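Local structure of putative uncharacterized protein (Caulobacter crescentus, 4KWY) at residues A[91-95]-A[121-126]; A[71-77]-A[88-92]. The protein is probably an LptE-type outer-membrane lipoprotein that takes part in the assembly of lipopolysaccharide at the cell surface. All blocks are in the same frame, centred on the assembly; numbering follows the deposited sequence.

Contact 1 (A[91-95]-A[121-126]); sequences RTDVS and EAARKI
Lys-125 lies along the flank of strand 91-95, its side chain running past Thr-92 and over Val-94. Its CB starts 3.9 Å from the Thr-92 CG2 methyl, the two side chains sliding past one another in opposite directions. The extended chain lays CD against Val-94, 3.8 Å from CG2, and a bend at chi3 (117°) then turns CE and the ammonium to the strand backbone, where NZ makes a weak hydrogen bond of 3.2 Å to Asp-93 O. The lysine thus spends its methylenes on the two inward-facing residues and its charge on the carbonyl between them. Here the long C-terminal helix 104-135 packs across one face of the beta-sheet, an alpha/beta layer in the LptE family fold, with the axes of the short segments 8.5 Å apart and 146° between their directions. The backbones come nearest at Val-94 and Ala-122: Val-94 CG2 sits 3.7 Å from Ala-122 CA, while CG1 reaches Glu-121 CB at 3.8 Å. One helical turn on from Ala-122, Ile-126 CG1 touches Thr-92 OG1 at 3.4 Å; the hydroxyl is buried but bonded to Trp-76 NE1. A valine here would probably leave that indole N-H without its acceptor. On the other side of the strand, the poorly ordered Arg-91 grips Asp-93 OD2 side-on through NE and NH2, while Arg-71 takes OD1.

Contact 2 (A[71-77]-A[88-92]); sequences RMSVDWR and HKGRT
Trp-76 lays its indole over Gly-90 of the neighbouring strand: Gly-90 CA stands 3.8 Å from the centroid of the six-membered ring, a CH-pi contact. With no side chain at Gly-90, its CA packs directly on the ring face. The chi1 of 51°, placing CG between the backbone N and the carbonyl carbon, turns the ring across onto strand 88-92. At one edge NE1 donates to Thr-92 OG1 at 2.9 Å, nearly in the ring plane; at the other, the benzo edge points at the face of His-88 in an offset edge-to-face pair with planes 72° apart. The backbones beneath are an antiparallel ladder of a beta hairpin, hydrogen-bonded at Val-74 with Thr-92 and at Trp-76 with Gly-90, where Trp-76 N meets Gly-90 O almost straight (177°). On the opposite face, Asp-75 OD2 forms a salt bridge with Arg-91 NH1 at 3.1 Å, its hydrogen bond weak, and Ser-73 CB lies over one face of that guanidinium, whose NE and NH2 are engaged by Asp-93. One shell out, Asp-129 of helix 104-135 holds His-88 NE2, and Trp-133 stacks on the imidazole. The indole itself is packed between that helix, through Ile-126, and Leu-46 and Leu-48 of strand 44-50, the next strand of the sheet, while Val-74 and Met-72 meet Leu-26 of helix 21-34.

In the fold
Strand 86-99 serves both contacts, pairing edge to edge with strand 67-80 in contact 2 and lying under helix 104-135 in contact 1; their centres are 8 Å apart. On the helix side the two join in one largely hydrophobic layer, with Ile-126 CG1 3.5 Å from Trp-76 NE1 and Ala-122 against Met-72. On the far face a polar network continues from one to the other: Asp-93 OD1 forms a salt bridge with Arg-71 NE at 2.7 Å. That aspartate therefore bridges two arginines, Arg-71 and Arg-91, which approach each other closely, and its negative charge probably offsets theirs. The strand pairing also runs on past segment 88-92, Val-94 O probably accepting from Met-72 N.

Contact 1 (A[91-95]-A[121-126])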
ATOM      1  N   ARG A  91       3.763  -9.682   3.922  1.00 46.60           N
ATOM      2  CA  ARG A  91       3.705  -8.750   5.039  1.00 47.00           C
ATOM      3  C   ARG A  91       4.621  -7.593   4.678  1.00 49.29           C
ATOM      4  O   ARG A  91       5.713  -7.818   4.170  1.00 50.45           O
ATOM      5  CB  ARG A  91       4.080  -9.437   6.366  1.00 53.95           C
ATOM      6  CG  ARG A  91       4.272  -8.505   7.580  1.00 76.61           C
ATOM      7  CD  ARG A  91       3.038  -7.718   8.020  1.00 98.85           C
ATOM      8  NE  ARG A  91       3.368  -6.802   9.116  1.00114.97           N
ATOM      9  CZ  ARG A  91       2.823  -6.838  10.331  1.00133.26           C
ATOM     10  NH1 ARG A  91       1.873  -7.719  10.615  1.00122.28           N
ATOM     11  NH2 ARG A  91       3.209  -5.980  11.264  1.00120.76           N
ATOM     12  N   THR A  92       4.135  -6.367   4.816  1.00 43.83           N
ATOM     13  CA  THR A  92       4.899  -5.150   4.481  1.00 41.88           C
ATOM     14  C   THR A  92       4.799  -4.212   5.684  1.00 43.26           C
ATOM     15  O   THR A  92       3.716  -3.968   6.199  1.00 42.15           O
ATOM     16  CB  THR A  92       4.347  -4.540   3.146  1.00 39.24           C
ATOM     17  OG1 THR A  92       4.338  -5.553   2.146  1.00 42.54           O
ATOM     18  CG2 THR A  92       5.138  -3.344   2.637  1.00 28.97           C
ATOM     19  N   ASP A  93       5.923  -3.718   6.136  1.00 41.39           N
ATOM     20  CA  ASP A  93       6.002  -2.783   7.251  1.00 40.94           C
ATOM     21  C   ASP A  93       6.811  -1.594   6.814  1.00 41.02           C
ATOM     22  O   ASP A  93       7.985  -1.740   6.499  1.00 39.14           O
ATOM     23  CB  ASP A  93       6.642  -3.442   8.479  1.00 45.23           C
ATOM     24  CG  ASP A  93       5.678  -3.685   9.618  1.00 58.52           C
ATOM     25  OD1 ASP A  93       5.359  -2.718  10.338  1.00 59.01           O
ATOM     26  OD2 ASP A  93       5.310  -4.860   9.838  1.00 66.52           O
ATOM     27  N   VAL A  94       6.180  -0.420   6.760  1.00 36.22           N
ATOM     28  CA  VAL A  94       6.832   0.817   6.337  1.00 34.47           C
ATOM     29  C   VAL A  94       6.740   1.866   7.465  1.00 39.20           C
ATOM     30  O   VAL A  94       5.682   2.006   8.091  1.00 39.97           O
ATOM     31  CB  VAL A  94       6.190   1.331   5.017  1.00 35.75           C
ATOM     32  CG1 VAL A  94       6.708   2.725   4.660  1.00 35.87           C
ATOM     33  CG2 VAL A  94       6.463   0.366   3.870  1.00 35.07           C
ATOM     34  N   SER A  95       7.820   2.628   7.675  1.00 35.93           N
ATOM     35  CA  SER A  95       7.852   3.726   8.653  1.00 35.82           C
ATOM     36  C   SER A  95       8.264   5.015   8.001  1.00 35.09           C
ATOM     37  O   SER A  95       9.164   5.017   7.180  1.00 33.02           O
ATOM     38  CB  SER A  95       8.809   3.422   9.797  1.00 41.36           C
ATOM     39  OG  SER A  95       8.129   2.580  10.707  1.00 57.98           O
ATOM     40  N   GLU A 121       5.440   4.096  -0.412  1.00 30.99           N
ATOM     41  CA  GLU A 121       6.548   3.149  -0.172  1.00 31.42           C
ATOM     42  C   GLU A 121       6.037   1.722   0.028  1.00 35.34           C
ATOM     43  O   GLU A 121       6.674   0.802  -0.474  1.00 36.82           O
ATOM     44  CB  GLU A 121       7.422   3.575   1.022  1.00 32.40           C
ATOM     45  CG  GLU A 121       8.681   2.726   1.270  1.00 42.04           C
ATOM     46  CD  GLU A 121       9.646   2.387   0.138  1.00 55.01           C
ATOM     47  OE1 GLU A 121       9.681   3.114  -0.884  1.00 45.56           O
ATOM     48  OE2 GLU A 121      10.405   1.402   0.300  1.00 51.62           O
ATOM     49  N   ALA A 122       4.907   1.530   0.752  1.00 31.51           N
ATOM     50  CA  ALA A 122       4.283   0.213   0.918  1.00 30.80           C
ATOM     51  C   ALA A 122       3.867  -0.337  -0.433  1.00 38.23           C
ATOM     52  O   ALA A 122       4.173  -1.493  -0.716  1.00 39.82           O
ATOM     53  CB  ALA A 122       3.091   0.291   1.850  1.00 30.60           C
ATOM     54  N   ALA A 123       3.251   0.519  -1.303  1.00 36.78           N
ATOM     55  CA  ALA A 123       2.806   0.177  -2.663  1.00 37.82           C
ATOM     56  C   ALA A 123       3.968  -0.249  -3.517  1.00 44.45           C
ATOM     57  O   ALA A 123       3.870  -1.261  -4.192  1.00 46.52           O
ATOM     58  CB  ALA A 123       2.099   1.351  -3.302  1.00 38.76           C
ATOM     59  N   ARG A 124       5.083   0.491  -3.442  1.00 40.91           N
ATOM     60  CA  ARG A 124       6.319   0.236  -4.163  1.00 41.61           C
ATOM     61  C   ARG A 124       6.922  -1.124  -3.762  1.00 44.81           C
ATOM     62  O   ARG A 124       7.306  -1.881  -4.641  1.00 47.37           O
ATOM     63  CB  ARG A 124       7.307   1.385  -3.889  1.00 41.43           C
ATOM     64  CG  ARG A 124       8.586   1.339  -4.694  1.00 44.68           C
ATOM     65  CD  ARG A 124       9.531   2.420  -4.225  1.00 55.10           C
ATOM     66  NE  ARG A 124      10.833   2.373  -4.903  1.00 65.44           N
ATOM     67  CZ  ARG A 124      11.394   3.416  -5.509  1.00 79.96           C
ATOM     68  NH1 ARG A 124      10.767   4.586  -5.549  1.00 63.86           N
ATOM     69  NH2 ARG A 124      12.595   3.303  -6.060  1.00 72.13           N
ATOM     70  N   LYS A 125       6.976  -1.437  -2.455  1.00 39.24           N
ATOM     71  CA  LYS A 125       7.497  -2.707  -1.911  1.00 39.26           C
ATOM     72  C   LYS A 125       6.645  -3.924  -2.348  1.00 44.39           C
ATOM     73  O   LYS A 125       7.206  -4.949  -2.707  1.00 47.35           O
ATOM     74  CB  LYS A 125       7.560  -2.638  -0.377  1.00 40.19           C
ATOM     75  CG  LYS A 125       8.773  -1.912   0.150  1.00 38.60           C
ATOM     76  CD  LYS A 125       8.672  -1.719   1.630  1.00 44.39           C
ATOM     77  CE  LYS A 125       9.763  -2.447   2.366  1.00 66.01           C
ATOM     78  NZ  LYS A 125       9.771  -2.099   3.816  1.00 83.15           N
ATOM     79  N   ILE A 126       5.310  -3.805  -2.302  1.00 39.04           N
ATOM     80  CA  ILE A 126       4.369  -4.846  -2.714  1.00 39.20           C
ATOM     81  C   ILE A 126       4.457  -5.080  -4.269  1.00 48.56           C
ATOM     82  O   ILE A 126       4.496  -6.235  -4.710  1.00 47.93           O
ATOM     83  CB  ILE A 126       2.927  -4.471  -2.257  1.00 38.93           C
ATOM     84  CG1 ILE A 126       2.817  -4.464  -0.726  1.00 35.70           C
ATOM     85  CG2 ILE A 126       1.869  -5.424  -2.895  1.00 39.78           C
ATOM     86  CD1 ILE A 126       1.489  -3.872  -0.204  1.00 28.22           C
TER

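Contact 2 (A[71-77]-A[88-92])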
ATOM      1  N   ARG A  71       3.661   4.422  11.316  1.00 41.08           N
ATOM      2  CA  ARG A  71       3.936   3.071  10.865  1.00 39.85           C
ATOM      3  C   ARG A  71       2.775   2.471  10.100  1.00 40.38           C
ATOM      4  O   ARG A  71       1.629   2.520  10.537  1.00 39.33           O
ATOM      5  CB  ARG A  71       4.296   2.183  12.049  1.00 41.69           C
ATOM      6  CG  ARG A  71       4.908   0.872  11.620  1.00 51.29           C
ATOM      7  CD  ARG A  71       5.612   0.227  12.767  1.00 60.44           C
ATOM      8  NE  ARG A  71       5.764  -1.208  12.541  1.00 66.39           N
ATOM      9  CZ  ARG A  71       5.477  -2.143  13.438  1.00 76.45           C
ATOM     10  NH1 ARG A  71       5.004  -1.803  14.631  1.00 67.42           N
ATOM     11  NH2 ARG A  71       5.659  -3.424  13.149  1.00 62.78           N
HETATM   12  N   MSE A  72       3.084   1.942   8.922  1.00 35.31           N
HETATM   13  CA  MSE A  72       2.088   1.264   8.121  1.00 32.23           C
HETATM   14  C   MSE A  72       2.458  -0.215   8.079  1.00 34.82           C
HETATM   15  O   MSE A  72       3.477  -0.591   7.491  1.00 30.64           O
HETATM   16  CB  MSE A  72       1.935   1.852   6.718  1.00 32.16           C
HETATM   17  CG  MSE A  72       0.841   1.112   5.935  1.00 39.25           C
HETATM   18 SE   MSE A  72       0.551   1.821   4.215  0.75 46.04          SE
HETATM   19  CE  MSE A  72      -1.259   2.207   4.442  1.00 43.67           C
ATOM     20  N   SER A  73       1.596  -1.041   8.695  1.00 34.08           N
ATOM     21  CA  SER A  73       1.728  -2.493   8.751  1.00 35.05           C
ATOM     22  C   SER A  73       0.636  -3.099   7.910  1.00 41.53           C
ATOM     23  O   SER A  73      -0.545  -2.788   8.111  1.00 43.23           O
ATOM     24  CB  SER A  73       1.633  -2.971  10.188  1.00 39.33           C
ATOM     25  OG  SER A  73       2.641  -2.345  10.954  1.00 47.73           O
ATOM     26  N   VAL A  74       1.022  -3.919   6.920  1.00 38.34           N
ATOM     27  CA  VAL A  74       0.056  -4.511   5.991  1.00 36.91           C
ATOM     28  C   VAL A  74       0.306  -5.986   5.808  1.00 41.16           C
ATOM     29  O   VAL A  74       1.380  -6.390   5.376  1.00 41.14           O
ATOM     30  CB  VAL A  74       0.077  -3.831   4.578  1.00 38.57           C
ATOM     31  CG1 VAL A  74      -1.226  -4.089   3.819  1.00 37.79           C
ATOM     32  CG2 VAL A  74       0.417  -2.340   4.638  1.00 36.87           C
ATOM     33  N   ASP A  75      -0.720  -6.772   6.035  1.00 39.48           N
ATOM     34  CA  ASP A  75      -0.741  -8.190   5.691  1.00 40.23           C
ATOM     35  C   ASP A  75      -1.538  -8.263   4.436  1.00 39.49           C
ATOM     36  O   ASP A  75      -2.588  -7.631   4.378  1.00 38.25           O
ATOM     37  CB  ASP A  75      -1.351  -9.060   6.806  1.00 44.52           C
ATOM     38  CG  ASP A  75      -0.382  -9.332   7.932  1.00 58.66           C
ATOM     39  OD1 ASP A  75       0.604 -10.066   7.705  1.00 60.08           O
ATOM     40  OD2 ASP A  75      -0.613  -8.824   9.037  1.00 70.17           O
ATOM     41  N   TRP A  76      -1.042  -8.955   3.407  1.00 36.35           N
ATOM     42  CA  TRP A  76      -1.789  -9.032   2.162  1.00 34.97           C
ATOM     43  C   TRP A  76      -1.756 -10.439   1.536  1.00 39.50           C
ATOM     44  O   TRP A  76      -0.779 -11.171   1.686  1.00 40.58           O
ATOM     45  CB  TRP A  76      -1.300  -7.959   1.175  1.00 32.04           C
ATOM     46  CG  TRP A  76       0.177  -7.931   0.964  1.00 32.82           C
ATOM     47  CD1 TRP A  76       1.099  -7.189   1.649  1.00 34.98           C
ATOM     48  CD2 TRP A  76       0.902  -8.660  -0.029  1.00 34.20           C
ATOM     49  NE1 TRP A  76       2.359  -7.410   1.141  1.00 33.97           N
ATOM     50  CE2 TRP A  76       2.270  -8.310   0.109  1.00 37.07           C
ATOM     51  CE3 TRP A  76       0.527  -9.589  -1.021  1.00 37.40           C
ATOM     52  CZ2 TRP A  76       3.265  -8.853  -0.708  1.00 38.51           C
ATOM     53  CZ3 TRP A  76       1.507 -10.092  -1.864  1.00 41.15           C
ATOM     54  CH2 TRP A  76       2.863  -9.738  -1.694  1.00 42.19           C
ATOM     55  N   ARG A  77      -2.848 -10.786   0.822  1.00 35.46           N
ATOM     56  CA  ARG A  77      -3.076 -12.061   0.111  1.00 35.98           C
ATOM     57  C   ARG A  77      -3.395 -11.817  -1.347  1.00 38.33           C
ATOM     58  O   ARG A  77      -4.252 -10.984  -1.647  1.00 36.67           O
ATOM     59  CB  ARG A  77      -4.262 -12.831   0.724  1.00 35.54           C
ATOM     60  CG  ARG A  77      -4.076 -13.226   2.138  1.00 39.91           C
ATOM     61  CD  ARG A  77      -5.276 -13.952   2.675  1.00 43.52           C
ATOM     62  NE  ARG A  77      -5.406 -13.630   4.100  1.00 49.56           N
ATOM     63  CZ  ARG A  77      -4.906 -14.365   5.091  1.00 70.16           C
ATOM     64  NH1 ARG A  77      -4.315 -15.526   4.835  1.00 60.77           N
ATOM     65  NH2 ARG A  77      -5.043 -13.971   6.351  1.00 63.50           N
ATOM     66  N   HIS A  88      -0.338 -16.341  -3.604  1.00 47.81           N
ATOM     67  CA  HIS A  88       0.795 -15.604  -3.044  1.00 47.01           C
ATOM     68  C   HIS A  88       0.322 -14.729  -1.895  1.00 48.13           C
ATOM     69  O   HIS A  88      -0.820 -14.266  -1.889  1.00 43.92           O
ATOM     70  CB  HIS A  88       1.461 -14.744  -4.144  1.00 48.55           C
ATOM     71  CG  HIS A  88       2.793 -14.156  -3.778  1.00 53.43           C
ATOM     72  ND1 HIS A  88       3.786 -14.917  -3.168  1.00 58.16           N
ATOM     73  CD2 HIS A  88       3.278 -12.909  -3.999  1.00 54.38           C
ATOM     74  CE1 HIS A  88       4.806 -14.096  -2.985  1.00 57.09           C
ATOM     75  NE2 HIS A  88       4.554 -12.881  -3.480  1.00 55.18           N
ATOM     76  N   LYS A  89       1.198 -14.495  -0.929  1.00 48.51           N
ATOM     77  CA  LYS A  89       0.907 -13.604   0.198  1.00 47.63           C
ATOM     78  C   LYS A  89       2.191 -12.834   0.649  1.00 51.53           C
ATOM     79  O   LYS A  89       3.290 -13.035   0.095  1.00 52.41           O
ATOM     80  CB  LYS A  89       0.222 -14.371   1.355  1.00 50.80           C
ATOM     81  CG  LYS A  89       1.088 -15.189   2.296  1.00 52.05           C
ATOM     82  CD  LYS A  89       0.182 -15.739   3.389  1.00 64.14           C
ATOM     83  CE  LYS A  89       0.898 -16.408   4.535  1.00 85.67           C
ATOM     84  NZ  LYS A  89      -0.059 -16.989   5.527  1.00 95.16           N
ATOM     85  N   GLY A  90       2.016 -11.922   1.599  1.00 45.06           N
ATOM     86  CA  GLY A  90       3.112 -11.135   2.132  1.00 42.83           C
ATOM     87  C   GLY A  90       2.727 -10.296   3.329  1.00 46.61           C
ATOM     88  O   GLY A  90       1.554 -10.226   3.730  1.00 43.01           O
ATOM     89  N   ARG A  91       3.763  -9.682   3.922  1.00 46.60           N
ATOM     90  CA  ARG A  91       3.705  -8.750   5.039  1.00 47.00           C
ATOM     91  C   ARG A  91       4.621  -7.593   4.678  1.00 49.29           C
ATOM     92  O   ARG A  91       5.713  -7.818   4.170  1.00 50.45           O
ATOM     93  CB  ARG A  91       4.080  -9.437   6.366  1.00 53.95           C
ATOM     94  CG  ARG A  91       4.272  -8.505   7.580  1.00 76.61           C
ATOM     95  CD  ARG A  91       3.038  -7.718   8.020  1.00 98.85           C
ATOM     96  NE  ARG A  91       3.368  -6.802   9.116  1.00114.97           N
ATOM     97  CZ  ARG A  91       2.823  -6.838  10.331  1.00133.26           C
ATOM     98  NH1 ARG A  91       1.873  -7.719  10.615  1.00122.28           N
ATOM     99  NH2 ARG A  91       3.209  -5.980  11.264  1.00120.76           N
ATOM    100  N   THR A  92       4.135  -6.367   4.816  1.00 43.83           N
ATOM    101  CA  THR A  92       4.899  -5.150   4.481  1.00 41.88           C
ATOM    102  C   THR A  92       4.799  -4.212   5.684  1.00 43.26           C
ATOM    103  O   THR A  92       3.716  -3.968   6.199  1.00 42.15           O
ATOM    104  CB  THR A  92       4.347  -4.540   3.146  1.00 39.24           C
ATOM    105  OG1 THR A  92       4.338  -5.553   2.146  1.00 42.54           O
ATOM    106  CG2 THR A  92       5.138  -3.344   2.637  1.00 28.97           C
TER
HETATM  107  O   HOH W   1       0.687 -12.751   5.968  1.00 56.14           O